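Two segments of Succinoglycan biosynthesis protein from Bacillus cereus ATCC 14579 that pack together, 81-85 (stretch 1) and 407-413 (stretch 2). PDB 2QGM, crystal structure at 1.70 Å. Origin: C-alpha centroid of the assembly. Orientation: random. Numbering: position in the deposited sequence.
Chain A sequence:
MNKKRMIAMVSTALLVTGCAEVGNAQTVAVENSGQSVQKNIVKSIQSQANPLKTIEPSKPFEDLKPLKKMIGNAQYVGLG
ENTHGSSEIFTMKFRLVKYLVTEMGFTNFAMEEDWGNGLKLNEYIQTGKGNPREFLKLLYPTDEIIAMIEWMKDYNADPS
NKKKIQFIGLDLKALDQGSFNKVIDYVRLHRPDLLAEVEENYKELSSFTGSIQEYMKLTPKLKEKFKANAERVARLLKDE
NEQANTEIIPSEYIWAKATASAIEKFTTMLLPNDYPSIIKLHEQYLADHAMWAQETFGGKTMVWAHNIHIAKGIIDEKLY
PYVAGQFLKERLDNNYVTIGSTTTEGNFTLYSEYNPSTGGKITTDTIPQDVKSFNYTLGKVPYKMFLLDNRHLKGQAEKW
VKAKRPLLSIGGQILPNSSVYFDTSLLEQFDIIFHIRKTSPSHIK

Stretch 1 (81-85) ENTHG
Stretch 2, residues 407-413: LLSIGGQ

The contact is held by one direct backbone hydrogen bond, one CA-H...O contact and one bridging water, set in a row along two segments that run nearly parallel, although stretch 1 is not a strand and stretch 2 is one only as far as Leu 408. The end-to-end directions, CA 82 to CA 84 against CA 408 to CA 412, differ by 10°, and residues at least 326 positions apart in sequence meet here, burying 286 Å² in total. Asn 82, itself buried, has the most surface covered (72 Å²), followed by Ile 410 (51 Å²).

The register is set by CA-CA distances of 5.8 Å from Asn 82 to Ser 409, 4.9 Å from Thr 83 to Ile 410, and 5.8 Å from His 84 to Gly 412. Stretch 2 therefore spends one more residue than stretch 1 to reach the last pairing. Leu 407 and Leu 408 (phi/psi -71/142) finish a strand that begins earlier; beyond them Ser 409 (-160/113) and Ile 410 (-122/126) remain extended, Gly 411 follows at -89/-158, and Gly 412 turns at -80/-10. In stretch 1, which has no regular secondary structure, Asn 82 bends the chain at -63/-33, Thr 83 extends it at -138/177, His 84 turns again at -107/22, and Gly 85 follows at -154/32.

Ile 410 uses both its backbone N and its backbone O. Ile 410 N donates to Asn 82 O at 3.3 Å, with an N-H...O angle of 170°, so the bond is long but almost straight. Ile 410 O lies 3.3 Å from Thr 83 CA, where the CA-H points at it with an angle of 168° at the hydrogen. One step further along, no direct hydrogen bond follows; water 1 accepts from His 84 N at 2.8 Å and donates to Gly 411 O at 2.9 Å, spanning the gap.

Side chains pack around this polar line, with buried Leu 408 and Ile 410 supplying the apolar packing. Thr 83 (chi1 84°, p) and Ile 410 (chi1 m, chi2 t) both leave their backbones sideways, and Thr 83 CG2 comes within 4.1 Å of Ile 410 CB. Threonine suits its buried place by offering a methyl to the isoleucine while Thr 83 OG1 accepts a 2.9 Å hydrogen bond from Gly 85 N, which braces the turn within stretch 1. Leu 408 points toward stretch 1 with chi1 t and chi2 p, and it packs against the side chain of Asn 82. Asn 82 starts sideways with chi1 at -148°, between wells, yet its end comes nearer to stretch 2. Ser 409, chi1 t, points away and gives little surface to the contact.

At the other end the partly exposed His 84 side chain, chi1 -84° (m), leaves toward stretch 2, and the edge of its ring, near the ring plane, faces Gly 412 N. The two glycines present bare backbone to this ring. An ideal CB would have room at either position as far as stretch 1 is concerned. Glu 81, Gly 85, Leu 407 and Gln 413 make no contact with the other stretch, which leaves Asn 82 to His 84 and Leu 408 to Gly 412.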

ATOM      1  N   GLU A  81      -3.869  -2.206  -6.163  1.00 16.23           N
ATOM      2  CA  GLU A  81      -4.146  -3.552  -6.649  1.00 15.86           C
ATOM      3  C   GLU A  81      -5.648  -3.778  -6.516  1.00 16.24           C
ATOM      4  O   GLU A  81      -6.247  -3.498  -5.465  1.00 16.29           O
ATOM      5  CB  GLU A  81      -3.338  -4.600  -5.861  1.00 14.41           C
ATOM      6  CG  GLU A  81      -3.334  -4.401  -4.356  1.00 16.38           C
ATOM      7  CD  GLU A  81      -2.285  -5.256  -3.675  1.00 20.86           C
ATOM      8  OE1 GLU A  81      -1.127  -5.250  -4.141  1.00 18.40           O
ATOM      9  OE2 GLU A  81      -2.607  -5.927  -2.669  1.00 18.95           O
ATOM     10  N   ASN A  82      -6.259  -4.262  -7.595  1.00 14.57           N
ATOM     11  CA  ASN A  82      -7.698  -4.488  -7.623  1.00 16.26           C
ATOM     12  C   ASN A  82      -8.169  -5.524  -6.609  1.00 15.80           C
ATOM     13  O   ASN A  82      -9.282  -5.434  -6.092  1.00 14.88           O
ATOM     14  CB  ASN A  82      -8.145  -4.890  -9.031  1.00 15.80           C
ATOM     15  CG  ASN A  82      -9.543  -4.398  -9.346  1.00 19.62           C
ATOM     16  OD1 ASN A  82     -10.276  -3.984  -8.447  1.00 20.39           O
ATOM     17  ND2 ASN A  82      -9.921  -4.435 -10.622  1.00 16.83           N
ATOM     18  N   THR A  83      -7.331  -6.519  -6.348  1.00 15.33           N
ATOM     19  CA  THR A  83      -7.645  -7.543  -5.363  1.00 16.13           C
ATOM     20  C   THR A  83      -6.355  -7.778  -4.604  1.00 14.77           C
ATOM     21  O   THR A  83      -5.321  -7.177  -4.922  1.00 17.47           O
ATOM     22  CB  THR A  83      -8.070  -8.887  -6.002  1.00 16.34           C
ATOM     23  OG1 THR A  83      -6.902  -9.647  -6.341  1.00 16.34           O
ATOM     24  CG2 THR A  83      -8.905  -8.641  -7.255  1.00 17.08           C
ATOM     25  N   HIS A  84      -6.415  -8.646  -3.598  1.00 16.29           N
ATOM     26  CA  HIS A  84      -5.244  -9.007  -2.802  1.00 13.86           C
ATOM     27  C   HIS A  84      -4.818 -10.425  -3.182  1.00 14.97           C
ATOM     28  O   HIS A  84      -4.141 -11.100  -2.418  1.00 15.47           O
ATOM     29  CB  HIS A  84      -5.578  -8.958  -1.307  1.00 15.60           C
ATOM     30  CG  HIS A  84      -5.461  -7.591  -0.705  1.00 16.90           C
ATOM     31  ND1 HIS A  84      -6.280  -7.145   0.311  1.00 20.35           N
ATOM     32  CD2 HIS A  84      -4.580  -6.588  -0.939  1.00 15.48           C
ATOM     33  CE1 HIS A  84      -5.910  -5.930   0.674  1.00 17.84           C
ATOM     34  NE2 HIS A  84      -4.880  -5.569  -0.069  1.00 22.74           N
ATOM     35  N   GLY A  85      -5.212 -10.879  -4.372  1.00 15.63           N
ATOM     36  CA  GLY A  85      -4.844 -12.225  -4.777  1.00 15.66           C
ATOM     37  C   GLY A  85      -4.753 -12.515  -6.265  1.00 16.24           C
ATOM     38  O   GLY A  85      -5.028 -13.638  -6.690  1.00 17.75           O
ATOM     39  N   LEU A 407     -17.452   0.144  -9.969  1.00 23.28           N
ATOM     40  CA  LEU A 407     -16.013  -0.090  -9.973  1.00 21.57           C
ATOM     41  C   LEU A 407     -15.760  -1.303  -9.096  1.00 21.99           C
ATOM     42  O   LEU A 407     -16.210  -1.362  -7.954  1.00 19.65           O
ATOM     43  CB  LEU A 407     -15.250   1.113  -9.415  1.00 21.91           C
ATOM     44  CG  LEU A 407     -13.727   0.937  -9.295  1.00 19.58           C
ATOM     45  CD1 LEU A 407     -13.102   0.880 -10.682  1.00 19.73           C
ATOM     46  CD2 LEU A 407     -13.135   2.090  -8.509  1.00 21.45           C
ATOM     47  N   LEU A 408     -15.039  -2.272  -9.642  1.00 20.64           N
ATOM     48  CA  LEU A 408     -14.732  -3.493  -8.918  1.00 19.06           C
ATOM     49  C   LEU A 408     -13.731  -3.226  -7.807  1.00 19.07           C
ATOM     50  O   LEU A 408     -12.805  -2.442  -7.984  1.00 20.33           O
ATOM     51  CB  LEU A 408     -14.133  -4.524  -9.866  1.00 18.52           C
ATOM     52  CG  LEU A 408     -13.612  -5.787  -9.177  1.00 18.14           C
ATOM     53  CD1 LEU A 408     -14.799  -6.595  -8.667  1.00 18.85           C
ATOM     54  CD2 LEU A 408     -12.758  -6.599 -10.154  1.00 18.21           C
ATOM     55  N   SER A 409     -13.918  -3.885  -6.670  1.00 20.16           N
ATOM     56  CA  SER A 409     -13.013  -3.742  -5.536  1.00 19.42           C
ATOM     57  C   SER A 409     -13.203  -4.953  -4.633  1.00 19.37           C
ATOM     58  O   SER A 409     -14.258  -5.134  -4.028  1.00 18.88           O
ATOM     59  CB  SER A 409     -13.302  -2.450  -4.777  1.00 21.04           C
ATOM     60  OG  SER A 409     -12.216  -2.115  -3.928  1.00 21.86           O
ATOM     61  N   ILE A 410     -12.171  -5.788  -4.558  1.00 18.85           N
ATOM     62  CA  ILE A 410     -12.225  -7.011  -3.758  1.00 19.65           C
ATOM     63  C   ILE A 410     -11.126  -7.031  -2.704  1.00 21.20           C
ATOM     64  O   ILE A 410      -9.944  -6.878  -3.019  1.00 19.49           O
ATOM     65  CB  ILE A 410     -12.058  -8.268  -4.642  1.00 19.91           C
ATOM     66  CG1 ILE A 410     -13.125  -8.269  -5.751  1.00 19.84           C
ATOM     67  CG2 ILE A 410     -12.179  -9.522  -3.783  1.00 19.14           C
ATOM     68  CD1 ILE A 410     -12.960  -9.399  -6.752  1.00 21.57           C
ATOM     69  N   GLY A 411     -11.525  -7.228  -1.453  1.00 21.29           N
ATOM     70  CA  GLY A 411     -10.562  -7.275  -0.367  1.00 23.69           C
ATOM     71  C   GLY A 411     -10.029  -8.674  -0.120  1.00 24.03           C
ATOM     72  O   GLY A 411     -10.073  -9.535  -1.004  1.00 24.09           O
ATOM     73  N   GLY A 412      -9.521  -8.900   1.085  1.00 24.21           N
ATOM     74  CA  GLY A 412      -8.987 -10.202   1.429  1.00 26.87           C
ATOM     75  C   GLY A 412     -10.085 -11.179   1.784  1.00 29.05           C
ATOM     76  O   GLY A 412      -9.838 -12.380   1.918  1.00 28.71           O
ATOM     77  N   GLN A 413     -11.302 -10.660   1.928  1.00 29.65           N
ATOM     78  CA  GLN A 413     -12.465 -11.476   2.270  1.00 32.98           C
ATOM     79  C   GLN A 413     -13.719 -10.980   1.558  1.00 33.42           C
ATOM     80  O   GLN A 413     -13.806  -9.819   1.151  1.00 32.93           O
ATOM     81  CB  GLN A 413     -12.732 -11.433   3.777  1.00 35.34           C
ATOM     82  CG  GLN A 413     -11.662 -12.038   4.667  1.00 38.97           C
ATOM     83  CD  GLN A 413     -12.135 -12.123   6.109  1.00 41.01           C
ATOM     84  OE1 GLN A 413     -13.187 -12.700   6.390  1.00 42.92           O
ATOM     85  NE2 GLN A 413     -11.364 -11.550   7.029  1.00 42.45           N
TER
HETATM   86  O   HOH W   1      -8.035 -10.794  -2.667  1.00 16.93           O